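Local structure of dTDP-4-dehydrorhamnose reductase (Sulfolobus tokodaii, 2GGS) at residues A[9-14]-A[156-161]; A[55-60]-A[96-101]; A[166-171]-A[229-234]. The protein binds NADPH and probably uses it to reduce dTDP-4-dehydrorhamnose to dTDP-rhamnose. All blocks are in the same frame, centred on the assembly; numbering follows the deposited sequence.

Interaction 1. Residues A[9-14]-A[156-161]. With NDP (NADPH dihydro-nicotinamide-adenine-dinucleotide phosphate), chain C.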
loop_
_atom_site.group_PDB
_atom_site.type_symbol
_atom_site.label_atom_id
_atom_site.label_comp_id
_atom_site.label_asym_id
_atom_site.label_seq_id
_atom_site.Cartn_x
_atom_site.Cartn_y
_atom_site.Cartn_z
ATOM N N SER A 9 7.112 -9.836 -2.537
ATOM C CA SER A 9 6.542 -10.302 -3.764
ATOM C C SER A 9 5.347 -9.524 -4.323
ATOM O O SER A 9 4.849 -9.878 -5.403
ATOM C CB SER A 9 6.115 -11.778 -3.559
ATOM O OG SER A 9 5.279 -11.856 -2.419
ATOM N N GLY A 10 4.914 -8.455 -3.618
ATOM C CA GLY A 10 3.721 -7.692 -4.035
ATOM C C GLY A 10 4.151 -6.483 -4.875
ATOM O O GLY A 10 5.332 -6.304 -5.187
ATOM N N GLN A 11 3.194 -5.614 -5.183
ATOM C CA GLN A 11 3.485 -4.508 -6.100
ATOM C C GLN A 11 4.558 -3.572 -5.560
ATOM O O GLN A 11 5.580 -3.321 -6.216
ATOM C CB GLN A 11 2.230 -3.694 -6.362
ATOM C CG GLN A 11 1.019 -4.433 -6.897
ATOM C CD GLN A 11 -0.065 -3.468 -7.278
ATOM O OE1 GLN A 11 -0.789 -2.914 -6.399
ATOM N NE2 GLN A 11 -0.265 -3.306 -8.559
ATOM N N LEU A 12 4.340 -3.088 -4.332
ATOM C CA LEU A 12 5.288 -2.202 -3.677
ATOM C C LEU A 12 6.583 -2.961 -3.383
ATOM O O LEU A 12 7.650 -2.477 -3.692
ATOM C CB LEU A 12 4.689 -1.613 -2.391
ATOM C CG LEU A 12 5.706 -0.772 -1.618
ATOM C CD1 LEU A 12 6.177 0.435 -2.488
ATOM C CD2 LEU A 12 4.981 -0.252 -0.372
ATOM N N GLY A 13 6.484 -4.195 -2.859
ATOM C CA GLY A 13 7.674 -4.940 -2.504
ATOM C C GLY A 13 8.624 -5.197 -3.658
ATOM O O GLY A 13 9.807 -5.105 -3.485
ATOM N N ILE A 14 8.097 -5.555 -4.832
ATOM C CA ILE A 14 8.939 -5.758 -6.036
ATOM C C ILE A 14 9.788 -4.518 -6.303
ATOM O O ILE A 14 10.991 -4.618 -6.523
ATOM C CB ILE A 14 8.116 -6.143 -7.242
ATOM C CG1 ILE A 14 7.576 -7.562 -7.004
ATOM C CG2 ILE A 14 8.983 -6.135 -8.554
ATOM C CD1 ILE A 14 6.495 -7.986 -7.940
ATOM N N ARG A 156 0.608 -1.206 -10.191
ATOM C CA ARG A 156 1.758 -1.716 -10.894
ATOM C C ARG A 156 1.160 -2.726 -11.872
ATOM O O ARG A 156 0.639 -2.329 -12.922
ATOM C CB ARG A 156 2.768 -2.364 -9.941
ATOM C CG ARG A 156 4.055 -2.805 -10.613
ATOM C CD ARG A 156 5.016 -3.492 -9.654
ATOM N NE ARG A 156 6.177 -3.951 -10.383
ATOM C CZ ARG A 156 6.218 -5.102 -11.055
ATOM N NH1 ARG A 156 5.163 -5.911 -11.049
ATOM N NH2 ARG A 156 7.308 -5.446 -11.738
ATOM N N ASN A 157 1.182 -4.002 -11.492
ATOM C CA ASN A 157 0.540 -5.055 -12.288
ATOM C C ASN A 157 -0.922 -5.316 -11.891
ATOM O O ASN A 157 -1.626 -6.130 -12.527
ATOM C CB ASN A 157 1.349 -6.343 -12.098
ATOM C CG ASN A 157 1.558 -6.655 -10.627
ATOM O OD1 ASN A 157 2.259 -5.944 -9.913
ATOM N ND2 ASN A 157 0.952 -7.733 -10.166
ATOM N N LYS A 158 -1.395 -4.688 -10.819
ATOM C CA LYS A 158 -2.826 -4.683 -10.555
ATOM C C LYS A 158 -3.269 -3.276 -10.098
ATOM O O LYS A 158 -2.578 -2.311 -10.397
ATOM C CB LYS A 158 -3.234 -5.803 -9.591
ATOM C CG LYS A 158 -2.617 -5.702 -8.253
ATOM C CD LYS A 158 -3.057 -6.854 -7.356
ATOM C CE LYS A 158 -2.412 -6.755 -5.963
ATOM N NZ LYS A 158 -2.874 -7.924 -5.080
ATOM N N GLY A 159 -4.415 -3.165 -9.435
ATOM C CA GLY A 159 -4.927 -1.837 -9.058
ATOM C C GLY A 159 -5.782 -1.352 -10.211
ATOM O O GLY A 159 -5.815 -1.968 -11.269
ATOM N N PHE A 160 -6.480 -0.252 -9.993
ATOM C CA PHE A 160 -7.494 0.225 -10.940
ATOM C C PHE A 160 -6.966 0.526 -12.364
ATOM O O PHE A 160 -7.629 0.122 -13.351
ATOM C CB PHE A 160 -8.213 1.433 -10.322
ATOM C CG PHE A 160 -9.338 1.962 -11.159
ATOM C CD1 PHE A 160 -10.457 1.183 -11.409
ATOM C CD2 PHE A 160 -9.281 3.236 -11.682
ATOM C CE1 PHE A 160 -11.520 1.679 -12.193
ATOM C CE2 PHE A 160 -10.344 3.735 -12.443
ATOM C CZ PHE A 160 -11.443 2.957 -12.696
ATOM N N PRO A 161 -5.818 1.238 -12.516
ATOM C CA PRO A 161 -5.407 1.547 -13.897
ATOM C C PRO A 161 -5.220 0.325 -14.776
ATOM O O PRO A 161 -5.523 0.380 -15.965
ATOM C CB PRO A 161 -4.074 2.262 -13.716
ATOM C CG PRO A 161 -4.222 2.949 -12.369
ATOM C CD PRO A 161 -4.890 1.881 -11.550
HETATM P PA NDP C . -0.032 -6.720 -2.898
HETATM O O1A NDP C . -1.380 -7.305 -2.823
HETATM O O2A NDP C . 0.506 -6.616 -4.275
HETATM O O5B NDP C . 1.009 -7.523 -2.023
HETATM C C5B NDP C . 0.618 -8.119 -0.799
HETATM C C4B NDP C . 1.870 -8.745 -0.241
HETATM O O4B NDP C . 1.556 -9.232 1.066
HETATM C C3B NDP C . 2.410 -9.883 -1.093
HETATM O O3B NDP C . 3.808 -9.785 -1.131
HETATM C C2B NDP C . 1.983 -11.107 -0.273
HETATM O O2B NDP C . 2.902 -12.133 -0.498
HETATM C C1B NDP C . 2.110 -10.537 1.133
HETATM N N9A NDP C . 1.351 -11.336 2.100
HETATM C C8A NDP C . -0.003 -11.432 2.208
HETATM N N7A NDP C . -0.292 -12.300 3.219
HETATM C C5A NDP C . 0.872 -12.738 3.728
HETATM C C6A NDP C . 1.177 -13.640 4.754
HETATM N N6A NDP C . 0.184 -14.337 5.374
HETATM N N1A NDP C . 2.503 -13.880 4.995
HETATM C C2A NDP C . 3.538 -13.269 4.298
HETATM N N3A NDP C . 3.228 -12.397 3.282
HETATM C C4A NDP C . 1.923 -12.156 3.015
HETATM O O3 NDP C . -0.194 -5.315 -2.103
HETATM P PN NDP C . 0.487 -3.893 -2.486
HETATM O O1N NDP C . 1.884 -3.987 -2.846
HETATM O O2N NDP C . -0.509 -3.302 -3.409
HETATM O O5D NDP C . 0.299 -3.141 -1.087
HETATM C C5D NDP C . 1.425 -2.866 -0.261
HETATM C C4D NDP C . 1.009 -2.212 1.051
HETATM O O4D NDP C . 0.353 -1.002 0.752
HETATM C C3D NDP C . 0.034 -3.034 1.890
HETATM O O3D NDP C . 0.361 -2.711 3.215
HETATM C C2D NDP C . -1.319 -2.466 1.538
HETATM O O2D NDP C . -2.245 -2.702 2.584
HETATM C C1D NDP C . -0.932 -0.975 1.378
HETATM N N1N NDP C . -1.905 -0.273 0.533
HETATM C C2N NDP C . -2.244 -0.847 -0.663
HETATM C C3N NDP C . -3.002 -0.168 -1.606
HETATM C C7N NDP C . -3.334 -0.849 -2.895
HETATM O O7N NDP C . -4.291 -0.261 -3.745
HETATM N N7N NDP C . -2.739 -1.997 -3.211
HETATM C C4N NDP C . -3.497 1.240 -1.331
HETATM C C5N NDP C . -3.106 1.777 0.025
HETATM C C6N NDP C . -2.319 0.997 0.881
HETATM P P2B NDP C . 2.560 -13.419 -1.490
HETATM O O1X NDP C . 3.908 -13.951 -1.766
HETATM O O2X NDP C . 1.839 -12.922 -2.697
HETATM O O3X NDP C . 1.648 -14.430 -0.748
#
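Q11, in helix 11-20, and R156, in the loop before helix 160-169, bring the two backbones nearest, 5.8 Å between CA atoms. G10 and G159 are the N-caps of these helices. A CB on G10 would clash with O5B of NADPH; its absence lets the diphosphate rest on the helix start, where Q11 N binds O2A and L12 N binds O1N, nearly straight (176°). This is the glycine-rich turn of a Rossmann fold. The end of the Q11 side chain lies against the 156-158 backbone. K158 has NZ 2.8 Å from O1A, and its CG packs 3.5 Å from Q11 CD. S9 OG bonds O1X and O3B of the phosphorylated ribose.

R156, with CG anti to the backbone N (chi1 -175°) and the chain extended from CG to NE, crosses I14 at about a right angle; I14 CG2 lies over one guanidinium face near the rim, 3.7 Å from NH2. NH1 donates to N157 OD1 at 3.1 Å, and NE forms a salt bridge with E15. An alanine here would probably leave E15 without its charge partner and uncover I14 CG2.

L12 packs on helix 186-199, which R156 also touches, while F160 and P161 lean on helix 214-224.

Interaction 2. Residues A[55-60]-A[96-101]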
loop_
_atom_site.group_PDB
_atom_site.type_symbol
_atom_site.label_atom_id
_atom_site.label_comp_id
_atom_site.label_asym_id
_atom_site.label_seq_id
_atom_site.Cartn_x
_atom_site.Cartn_y
_atom_site.Cartn_z
ATOM N N LYS A 55 16.655 -13.820 14.088
ATOM C CA LYS A 55 17.778 -14.482 13.403
ATOM C C LYS A 55 18.414 -13.618 12.294
ATOM O O LYS A 55 19.638 -13.502 12.232
ATOM C CB LYS A 55 17.380 -15.877 12.864
ATOM C CG LYS A 55 17.011 -16.907 13.949
ATOM C CD LYS A 55 18.216 -17.255 14.864
ATOM C CE LYS A 55 17.782 -17.948 16.178
ATOM N NZ LYS A 55 16.938 -19.147 15.937
ATOM N N LYS A 56 17.600 -13.007 11.432
ATOM C CA LYS A 56 18.125 -12.274 10.272
ATOM C C LYS A 56 18.660 -10.904 10.623
ATOM O O LYS A 56 19.464 -10.336 9.864
ATOM C CB LYS A 56 17.069 -12.166 9.172
ATOM C CG LYS A 56 16.562 -13.504 8.623
ATOM C CD LYS A 56 17.660 -14.463 8.159
ATOM C CE LYS A 56 17.019 -15.741 7.613
ATOM N NZ LYS A 56 17.995 -16.825 7.268
ATOM N N ARG A 57 18.221 -10.356 11.771
ATOM C CA ARG A 57 18.757 -9.094 12.289
ATOM C C ARG A 57 18.698 -7.926 11.276
ATOM O O ARG A 57 19.699 -7.264 11.001
ATOM C CB ARG A 57 20.191 -9.297 12.831
ATOM C CG ARG A 57 20.224 -10.341 13.991
ATOM C CD ARG A 57 21.571 -10.383 14.714
ATOM N NE ARG A 57 22.095 -9.055 15.033
ATOM C CZ ARG A 57 21.763 -8.381 16.127
ATOM N NH1 ARG A 57 20.894 -8.898 16.976
ATOM N NH2 ARG A 57 22.254 -7.154 16.350
ATOM N N PRO A 58 17.506 -7.660 10.726
ATOM C CA PRO A 58 17.439 -6.444 9.875
ATOM C C PRO A 58 17.659 -5.163 10.655
ATOM O O PRO A 58 17.168 -5.041 11.777
ATOM C CB PRO A 58 16.020 -6.521 9.283
ATOM C CG PRO A 58 15.210 -7.292 10.350
ATOM C CD PRO A 58 16.227 -8.383 10.774
ATOM N N ASP A 59 18.375 -4.206 10.070
ATOM C CA ASP A 59 18.516 -2.877 10.665
ATOM C C ASP A 59 17.182 -2.172 10.533
ATOM O O ASP A 59 16.794 -1.366 11.381
ATOM C CB ASP A 59 19.582 -2.063 9.933
ATOM C CG ASP A 59 20.966 -2.671 10.058
ATOM O OD1 ASP A 59 21.447 -2.886 11.185
ATOM O OD2 ASP A 59 21.591 -2.927 9.026
ATOM N N VAL A 60 16.501 -2.503 9.432
ATOM C CA VAL A 60 15.273 -1.852 9.009
ATOM C C VAL A 60 14.247 -2.931 8.590
ATOM O O VAL A 60 14.589 -3.916 7.935
ATOM C CB VAL A 60 15.541 -0.859 7.839
ATOM C CG1 VAL A 60 14.236 -0.305 7.280
ATOM C CG2 VAL A 60 16.449 0.276 8.333
ATOM N N LYS A 96 11.721 -5.057 18.367
ATOM C CA LYS A 96 12.167 -4.301 19.533
ATOM C C LYS A 96 13.390 -4.976 20.144
ATOM O O LYS A 96 14.312 -4.305 20.634
ATOM C CB LYS A 96 11.034 -4.190 20.555
ATOM C CG LYS A 96 11.329 -3.326 21.792
ATOM C CD LYS A 96 11.888 -1.934 21.419
ATOM C CE LYS A 96 12.040 -1.041 22.635
ATOM N NZ LYS A 96 12.883 -1.683 23.674
ATOM N N VAL A 97 13.372 -6.299 20.097
ATOM C CA VAL A 97 14.456 -7.113 20.649
ATOM C C VAL A 97 15.803 -6.749 20.011
ATOM O O VAL A 97 16.837 -6.687 20.711
ATOM C CB VAL A 97 14.124 -8.614 20.521
ATOM C CG1 VAL A 97 15.333 -9.500 20.929
ATOM C CG2 VAL A 97 12.906 -8.961 21.372
ATOM N N ILE A 98 15.779 -6.458 18.705
ATOM C CA ILE A 98 16.969 -6.119 17.928
ATOM C C ILE A 98 17.084 -4.610 17.664
ATOM O O ILE A 98 17.988 -4.140 16.975
ATOM C CB ILE A 98 17.072 -6.965 16.601
ATOM C CG1 ILE A 98 15.859 -6.731 15.683
ATOM C CG2 ILE A 98 17.236 -8.448 16.899
ATOM C CD1 ILE A 98 16.072 -7.320 14.276
ATOM N N ASP A 99 16.154 -3.852 18.224
ATOM C CA ASP A 99 16.157 -2.393 18.112
ATOM C C ASP A 99 16.072 -1.968 16.626
ATOM O O ASP A 99 16.733 -1.030 16.196
ATOM C CB ASP A 99 17.390 -1.795 18.809
ATOM C CG ASP A 99 17.308 -0.310 18.943
ATOM O OD1 ASP A 99 16.192 0.213 19.148
ATOM O OD2 ASP A 99 18.347 0.361 18.845
ATOM N N SER A 100 15.278 -2.696 15.853
ATOM C CA SER A 100 15.108 -2.393 14.428
ATOM C C SER A 100 14.326 -1.100 14.203
ATOM O O SER A 100 13.506 -0.700 15.034
ATOM C CB SER A 100 14.333 -3.495 13.730
ATOM O OG SER A 100 15.122 -4.641 13.544
ATOM N N TYR A 101 14.582 -0.460 13.066
ATOM C CA TYR A 101 13.780 0.676 12.649
ATOM C C TYR A 101 12.590 0.086 11.866
ATOM O O TYR A 101 12.786 -0.549 10.851
ATOM C CB TYR A 101 14.617 1.624 11.791
ATOM C CG TYR A 101 13.891 2.759 11.101
ATOM C CD1 TYR A 101 12.951 3.532 11.773
ATOM C CD2 TYR A 101 14.219 3.110 9.794
ATOM C CE1 TYR A 101 12.304 4.586 11.141
ATOM C CE2 TYR A 101 13.569 4.169 9.157
ATOM C CZ TYR A 101 12.636 4.903 9.842
ATOM O OH TYR A 101 11.982 5.947 9.239
#
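S100 OG donates to P58 O at 2.7 Å, tilted 25° from the carbonyl plane, and one residue further on Y101 N donates to D59 O at 2.9 Å (N-H...O angle 180°). These two bonds set the parallel start of V60 beside Y101, 4.7 Å between CA atoms, and a CA-H...O contact from V60 CA to Y101 O (3.4 Å) continues it. Both side chains rise from the same sheet face, side by side: CG2 of V60 meets the Y101 ring at its edge, in plane, 3.9 Å from CD2. Next to these bonds I98 packs on P58. Its CG1 lies between the backbone N and the carbonyl carbon (chi1 60°). I98 CD1 rests 3.7 Å from P58 CD, the two side chains crossing at about a right angle. The R57 chain bends at chi3, and its NH1 lies 3.7 Å from I98 CG2.

Outward, chain turns position these groups: R57 leaves helix 46-56 with positive phi, and D99 closes helix 77-97 in a Schellman motif. Y101 OH is held by K201 O. The contact joins the starts of strands 60-63 and 101-107, neighbours in the parallel sheet whose crossover runs through helices 70-75 and 77-97; strand 3-6 flanks 60-63 on its other side.

Interaction 3. Residues A[166-171]-A[229-234]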
loop_
_atom_site.group_PDB
_atom_site.type_symbol
_atom_site.label_atom_id
_atom_site.label_comp_id
_atom_site.label_asym_id
_atom_site.label_seq_id
_atom_site.Cartn_x
_atom_site.Cartn_y
_atom_site.Cartn_z
ATOM N N LYS A 166 -6.839 -3.252 -19.263
ATOM C CA LYS A 166 -7.173 -4.610 -19.744
ATOM C C LYS A 166 -8.628 -4.708 -20.182
ATOM O O LYS A 166 -8.912 -5.279 -21.232
ATOM C CB LYS A 166 -6.845 -5.696 -18.695
ATOM C CG LYS A 166 -5.490 -5.503 -18.009
ATOM C CD LYS A 166 -4.824 -6.796 -17.537
ATOM C CE LYS A 166 -3.507 -7.026 -18.286
ATOM N NZ LYS A 166 -2.567 -7.937 -17.545
ATOM N N THR A 167 -9.543 -4.135 -19.403
ATOM C CA THR A 167 -10.974 -4.169 -19.717
ATOM C C THR A 167 -11.290 -3.417 -21.026
ATOM O O THR A 167 -11.965 -3.977 -21.916
ATOM C CB THR A 167 -11.803 -3.618 -18.540
ATOM O OG1 THR A 167 -11.564 -4.430 -17.388
ATOM C CG2 THR A 167 -13.296 -3.611 -18.831
ATOM N N LEU A 168 -10.797 -2.176 -21.143
ATOM C CA LEU A 168 -11.097 -1.333 -22.315
ATOM C C LEU A 168 -10.475 -1.861 -23.587
ATOM O O LEU A 168 -11.077 -1.734 -24.647
ATOM C CB LEU A 168 -10.669 0.134 -22.115
ATOM C CG LEU A 168 -11.359 0.937 -21.004
ATOM C CD1 LEU A 168 -10.857 2.400 -20.992
ATOM C CD2 LEU A 168 -12.884 0.888 -21.106
ATOM N N LYS A 169 -9.279 -2.444 -23.464
ATOM C CA LYS A 169 -8.528 -3.025 -24.583
ATOM C C LYS A 169 -9.337 -4.155 -25.216
ATOM O O LYS A 169 -9.326 -4.313 -26.442
ATOM C CB LYS A 169 -7.175 -3.549 -24.075
ATOM C CG LYS A 169 -6.154 -3.922 -25.140
ATOM C CD LYS A 169 -5.002 -4.695 -24.510
ATOM C CE LYS A 169 -4.332 -5.634 -25.502
ATOM N NZ LYS A 169 -3.450 -4.966 -26.501
ATOM N N GLU A 170 -10.056 -4.911 -24.383
ATOM C CA GLU A 170 -10.875 -6.031 -24.866
ATOM C C GLU A 170 -12.287 -5.563 -25.269
ATOM O O GLU A 170 -13.180 -6.385 -25.534
ATOM C CB GLU A 170 -10.873 -7.232 -23.872
ATOM C CG GLU A 170 -11.760 -7.068 -22.613
ATOM C CD GLU A 170 -11.515 -8.125 -21.497
ATOM O OE1 GLU A 170 -11.719 -9.338 -21.744
ATOM O OE2 GLU A 170 -11.150 -7.742 -20.350
ATOM N N GLY A 171 -12.479 -4.242 -25.338
ATOM C CA GLY A 171 -13.751 -3.659 -25.771
ATOM C C GLY A 171 -14.849 -3.655 -24.723
ATOM O O GLY A 171 -15.987 -3.260 -25.002
ATOM N N GLY A 229 -14.023 0.404 -25.981
ATOM C CA GLY A 229 -14.673 0.056 -24.722
ATOM C C GLY A 229 -15.041 1.290 -23.942
ATOM O O GLY A 229 -14.301 2.271 -23.917
ATOM N N GLU A 230 -16.167 1.233 -23.264
ATOM C CA GLU A 230 -16.755 2.407 -22.659
ATOM C C GLU A 230 -16.411 2.536 -21.187
ATOM O O GLU A 230 -16.215 1.539 -20.485
ATOM C CB GLU A 230 -18.268 2.342 -22.819
ATOM C CG GLU A 230 -19.028 3.482 -22.152
ATOM C CD GLU A 230 -20.542 3.366 -22.284
ATOM O OE1 GLU A 230 -21.031 2.268 -22.656
ATOM O OE2 GLU A 230 -21.231 4.385 -22.000
ATOM N N VAL A 231 -16.355 3.778 -20.722
ATOM C CA VAL A 231 -16.278 4.018 -19.301
ATOM C C VAL A 231 -17.593 4.576 -18.810
ATOM O O VAL A 231 -18.027 5.650 -19.244
ATOM C CB VAL A 231 -15.109 4.968 -18.900
ATOM C CG1 VAL A 231 -15.040 5.094 -17.371
ATOM C CG2 VAL A 231 -13.799 4.473 -19.485
ATOM N N LYS A 232 -18.206 3.843 -17.880
ATOM C CA LYS A 232 -19.403 4.286 -17.187
ATOM C C LYS A 232 -19.133 4.477 -15.713
ATOM O O LYS A 232 -18.722 3.541 -15.015
ATOM C CB LYS A 232 -20.553 3.284 -17.380
ATOM C CG LYS A 232 -21.092 3.232 -18.779
ATOM C CD LYS A 232 -22.504 2.662 -18.792
ATOM C CE LYS A 232 -22.957 2.318 -20.212
ATOM N NZ LYS A 232 -23.966 1.205 -20.262
ATOM N N GLU A 233 -19.361 5.694 -15.252
ATOM C CA GLU A 233 -19.308 6.013 -13.839
ATOM C C GLU A 233 -20.569 5.502 -13.141
ATOM O O GLU A 233 -21.691 5.699 -13.628
ATOM C CB GLU A 233 -19.183 7.515 -13.657
ATOM C CG GLU A 233 -18.800 7.978 -12.265
ATOM C CD GLU A 233 -18.506 9.472 -12.223
ATOM O OE1 GLU A 233 -19.170 10.233 -12.965
ATOM O OE2 GLU A 233 -17.595 9.909 -11.492
ATOM N N VAL A 234 -20.387 4.873 -11.986
ATOM C CA VAL A 234 -21.522 4.355 -11.205
ATOM C C VAL A 234 -21.423 4.821 -9.738
ATOM O O VAL A 234 -20.316 4.955 -9.206
ATOM C CB VAL A 234 -21.614 2.806 -11.307
ATOM C CG1 VAL A 234 -21.902 2.364 -12.732
ATOM C CG2 VAL A 234 -20.341 2.133 -10.837
HETATM O O HOH W 1 -17.785 -1.299 -23.863
#
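The flat groups meeting L168 are peptide groups of the 229-234 segment rather than rings: CD2 of L168 sits over a face of two of them, 3.4 Å from G229 O and 3.5 Å from E230 O. The other branch, CD1, meets V231 CG2 at 3.9 Å, so the forked end of the leucine spans two successive carbonyls and the first strand side chain. The torsions explain this reach: CG lies anti to the carbonyl carbon (chi1 -63°) and CD1 anti to CA (chi2 -177°). L168 and V231 cross at about a right angle.

Beside them the backbones close in on two glycines, G171 and G229, whose CA atoms are 4.0 Å apart. G229 CA makes a CA-H...O contact of 3.6 Å with G171 O. A CB on G229 would sit 2.9 Å from L168 O, a clash, and its phi of 73° also favours glycine. G171, with positive phi, is the C-prime residue of the Schellman motif that ends helix 160-169. One water links the sides, donating to G171 O at 2.9 Å and accepting from E230 N at 3.1 Å.

Strand 231-234 pairs in parallel with 174-177, and V231 also packs on F215 and L219 of helix 214-224. With no direct hydrogen bond across the segments, the helix end is joined to the strand start by leucine packing, close glycine backbones and the water bridge.

Overall arrangement
Interactions 1 and 3 both use helix 160-169, the first at its beginning and the second at its end; their centres are 20 Å apart and their nearest atoms about 5 Å. Only interaction 1 touches NADPH. Interaction 2 lies at the other end of the molecule, 46 Å from interaction 3 between centres, on the opposite side of the chain's centre. Its chain segments fall between the two halves of interaction 1 in sequence, yet their centres stand 26 Å apart, with about 12 Å between nearest atoms. The P58 side chain stays about 11 Å from that of L43, which binds NADPH, so interaction 2 does not reach the cofactor. Interaction 3 is remote from the annotated sites.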